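Local coordinates for transcriptional regulator, MarR family, putative (Bacillus cereus, PDB 3BJA), which probably binds DNA as a dimeric winged-helix transcription regulator of the MarR family, at residues Val34-Ile39 / Val106-Phe111. Sequence-based numbering, arbitrary orientation.
Sequences VQFGVI and VQYSDF
The 2.8 Å hydrogen bond from F111 N to Q107 O runs in the helical turn that carries Y108, whose ring meets F36, and the contact itself comes down to those two aromatic rings. Helix against helix this is a long reach: F36 CA and Y108 CA are 9.8 Å apart, and the side chains bridge the distance from both ends. Each points its CB at the other segment. F36 carries CG trans to its own backbone N (chi1 177°), which sends the phenyl ring straight out from its helix; Y108 does much the same, and the two side chains meet crosswise, roughly at right angles.

The far rim of the phenyl ring does the touching. F36 CZ lies above one face of the tyrosine ring, displaced from its middle, with Y108 CD1 as its closest atom at 3.5 Å. Next to it, F36 CE2 sits 3.6 Å from Y108 CE1, so the CE2-CZ bond of F36 follows the CG-CD1-CE1 side of the tyrosine. With the planes inclined at 50° and the centroids 4.9 Å apart, the pair is oblique, neither a parallel stack nor a T. It is held by apolar contact between the rings.

F36 is buried, also packing on I26 and on V104 of helix 95-116, while Y108 leans on L22 of helix 2-25 and on Y8 of the second subunit, whose ring also meets F111 edge-to-face. Helix 33-44 thus rests one flank on the long helix 95-116; V34, Q35, V38 and I39 pack on M67 and M71 of helix 64-73, probably the recognition helix. The aromatic pair therefore joins the winged-helix domain, with its strands 77-81 and 89-93, to the helices of the dimer interface.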
loop_
_atom_site.group_PDB
_atom_site.type_symbol
_atom_site.label_atom_id
_atom_site.label_comp_id
_atom_site.label_asym_id
_atom_site.label_seq_id
_atom_site.Cartn_x
_atom_site.Cartn_y
_atom_site.Cartn_z
ATOM N N VAL A 34 3.371 1.234 8.958
ATOM C CA VAL A 34 2.645 0.022 9.412
ATOM C C VAL A 34 2.471 -0.008 10.956
ATOM O O VAL A 34 1.351 -0.202 11.434
ATOM C CB VAL A 34 3.184 -1.309 8.771
ATOM C CG1 VAL A 34 4.646 -1.529 9.055
ATOM C CG2 VAL A 34 2.364 -2.518 9.236
ATOM N N GLN A 35 3.524 0.293 11.713
ATOM C CA GLN A 35 3.427 0.317 13.201
ATOM C C GLN A 35 2.583 1.507 13.677
ATOM O O GLN A 35 1.768 1.379 14.593
ATOM C CB GLN A 35 4.792 0.316 13.895
ATOM C CG GLN A 35 5.599 -0.961 13.703
ATOM C CD GLN A 35 6.252 -1.079 12.342
ATOM O OE1 GLN A 35 6.650 -0.082 11.754
ATOM N NE2 GLN A 35 6.370 -2.305 11.837
ATOM N N PHE A 36 2.797 2.652 13.042
ATOM C CA PHE A 36 2.002 3.856 13.291
ATOM C C PHE A 36 0.506 3.559 13.114
ATOM O O PHE A 36 -0.278 3.853 14.009
ATOM C CB PHE A 36 2.476 4.987 12.365
ATOM C CG PHE A 36 1.691 6.253 12.487
ATOM C CD1 PHE A 36 1.878 7.094 13.583
ATOM C CD2 PHE A 36 0.784 6.627 11.489
ATOM C CE1 PHE A 36 1.156 8.287 13.705
ATOM C CE2 PHE A 36 0.048 7.835 11.600
ATOM C CZ PHE A 36 0.246 8.658 12.701
ATOM N N GLY A 37 0.146 2.918 11.991
ATOM C CA GLY A 37 -1.228 2.507 11.707
ATOM C C GLY A 37 -1.882 1.702 12.819
ATOM O O GLY A 37 -2.997 2.038 13.255
ATOM N N VAL A 38 -1.160 0.678 13.295
ATOM C CA VAL A 38 -1.599 -0.188 14.416
ATOM C C VAL A 38 -1.851 0.616 15.670
ATOM O O VAL A 38 -2.855 0.397 16.348
ATOM C CB VAL A 38 -0.545 -1.309 14.758
ATOM C CG1 VAL A 38 -0.860 -2.023 16.106
ATOM C CG2 VAL A 38 -0.439 -2.296 13.633
ATOM N N ILE A 39 -0.930 1.526 15.987
ATOM C CA ILE A 39 -1.063 2.424 17.168
ATOM C C ILE A 39 -2.327 3.310 17.063
ATOM O O ILE A 39 -3.065 3.444 18.036
ATOM C CB ILE A 39 0.243 3.265 17.395
ATOM C CG1 ILE A 39 1.359 2.342 17.910
ATOM C CG2 ILE A 39 0.014 4.418 18.361
ATOM C CD1 ILE A 39 2.727 2.985 17.945
ATOM N N VAL A 106 2.207 14.861 16.967
ATOM C CA VAL A 106 2.825 16.164 16.700
ATOM C C VAL A 106 3.510 16.147 15.325
ATOM O O VAL A 106 3.311 17.076 14.541
ATOM C CB VAL A 106 3.835 16.574 17.812
ATOM C CG1 VAL A 106 4.433 17.948 17.523
ATOM C CG2 VAL A 106 3.156 16.582 19.171
ATOM N N GLN A 107 4.289 15.095 15.028
ATOM C CA GLN A 107 4.949 14.956 13.703
ATOM C C GLN A 107 3.952 14.669 12.578
ATOM O O GLN A 107 4.173 15.109 11.459
ATOM C CB GLN A 107 6.074 13.899 13.677
ATOM C CG GLN A 107 7.494 14.436 13.980
ATOM C CD GLN A 107 7.729 14.898 15.412
ATOM O OE1 GLN A 107 8.576 15.753 15.654
ATOM N NE2 GLN A 107 6.992 14.345 16.356
ATOM N N TYR A 108 2.895 13.909 12.884
ATOM C CA TYR A 108 1.821 13.571 11.936
ATOM C C TYR A 108 1.054 14.821 11.504
ATOM O O TYR A 108 0.774 14.998 10.323
ATOM C CB TYR A 108 0.856 12.578 12.568
ATOM C CG TYR A 108 -0.191 12.014 11.625
ATOM C CD1 TYR A 108 0.187 11.303 10.477
ATOM C CD2 TYR A 108 -1.546 12.103 11.922
ATOM C CE1 TYR A 108 -0.772 10.742 9.612
ATOM C CE2 TYR A 108 -2.516 11.546 11.065
ATOM C CZ TYR A 108 -2.120 10.866 9.923
ATOM O OH TYR A 108 -3.067 10.324 9.101
ATOM N N SER A 109 0.729 15.674 12.475
ATOM C CA SER A 109 0.069 16.960 12.223
ATOM C C SER A 109 0.917 17.808 11.263
ATOM O O SER A 109 0.389 18.362 10.302
ATOM C CB SER A 109 -0.175 17.700 13.533
ATOM O OG SER A 109 -0.823 18.941 13.318
ATOM N N ASP A 110 2.224 17.872 11.514
ATOM C CA ASP A 110 3.154 18.572 10.624
ATOM C C ASP A 110 3.238 17.894 9.261
ATOM O O ASP A 110 3.378 18.581 8.272
ATOM C CB ASP A 110 4.563 18.650 11.222
ATOM C CG ASP A 110 4.648 19.534 12.461
ATOM O OD1 ASP A 110 3.873 20.516 12.591
ATOM O OD2 ASP A 110 5.535 19.250 13.303
ATOM N N PHE A 111 3.178 16.558 9.221
ATOM C CA PHE A 111 3.209 15.794 7.951
ATOM C C PHE A 111 2.054 16.188 7.032
ATOM O O PHE A 111 2.288 16.528 5.873
ATOM C CB PHE A 111 3.250 14.265 8.174
ATOM C CG PHE A 111 2.808 13.448 6.962
ATOM C CD1 PHE A 111 3.670 13.249 5.882
ATOM C CD2 PHE A 111 1.529 12.886 6.914
ATOM C CE1 PHE A 111 3.271 12.500 4.766
ATOM C CE2 PHE A 111 1.115 12.131 5.797
ATOM C CZ PHE A 111 1.991 11.943 4.720
#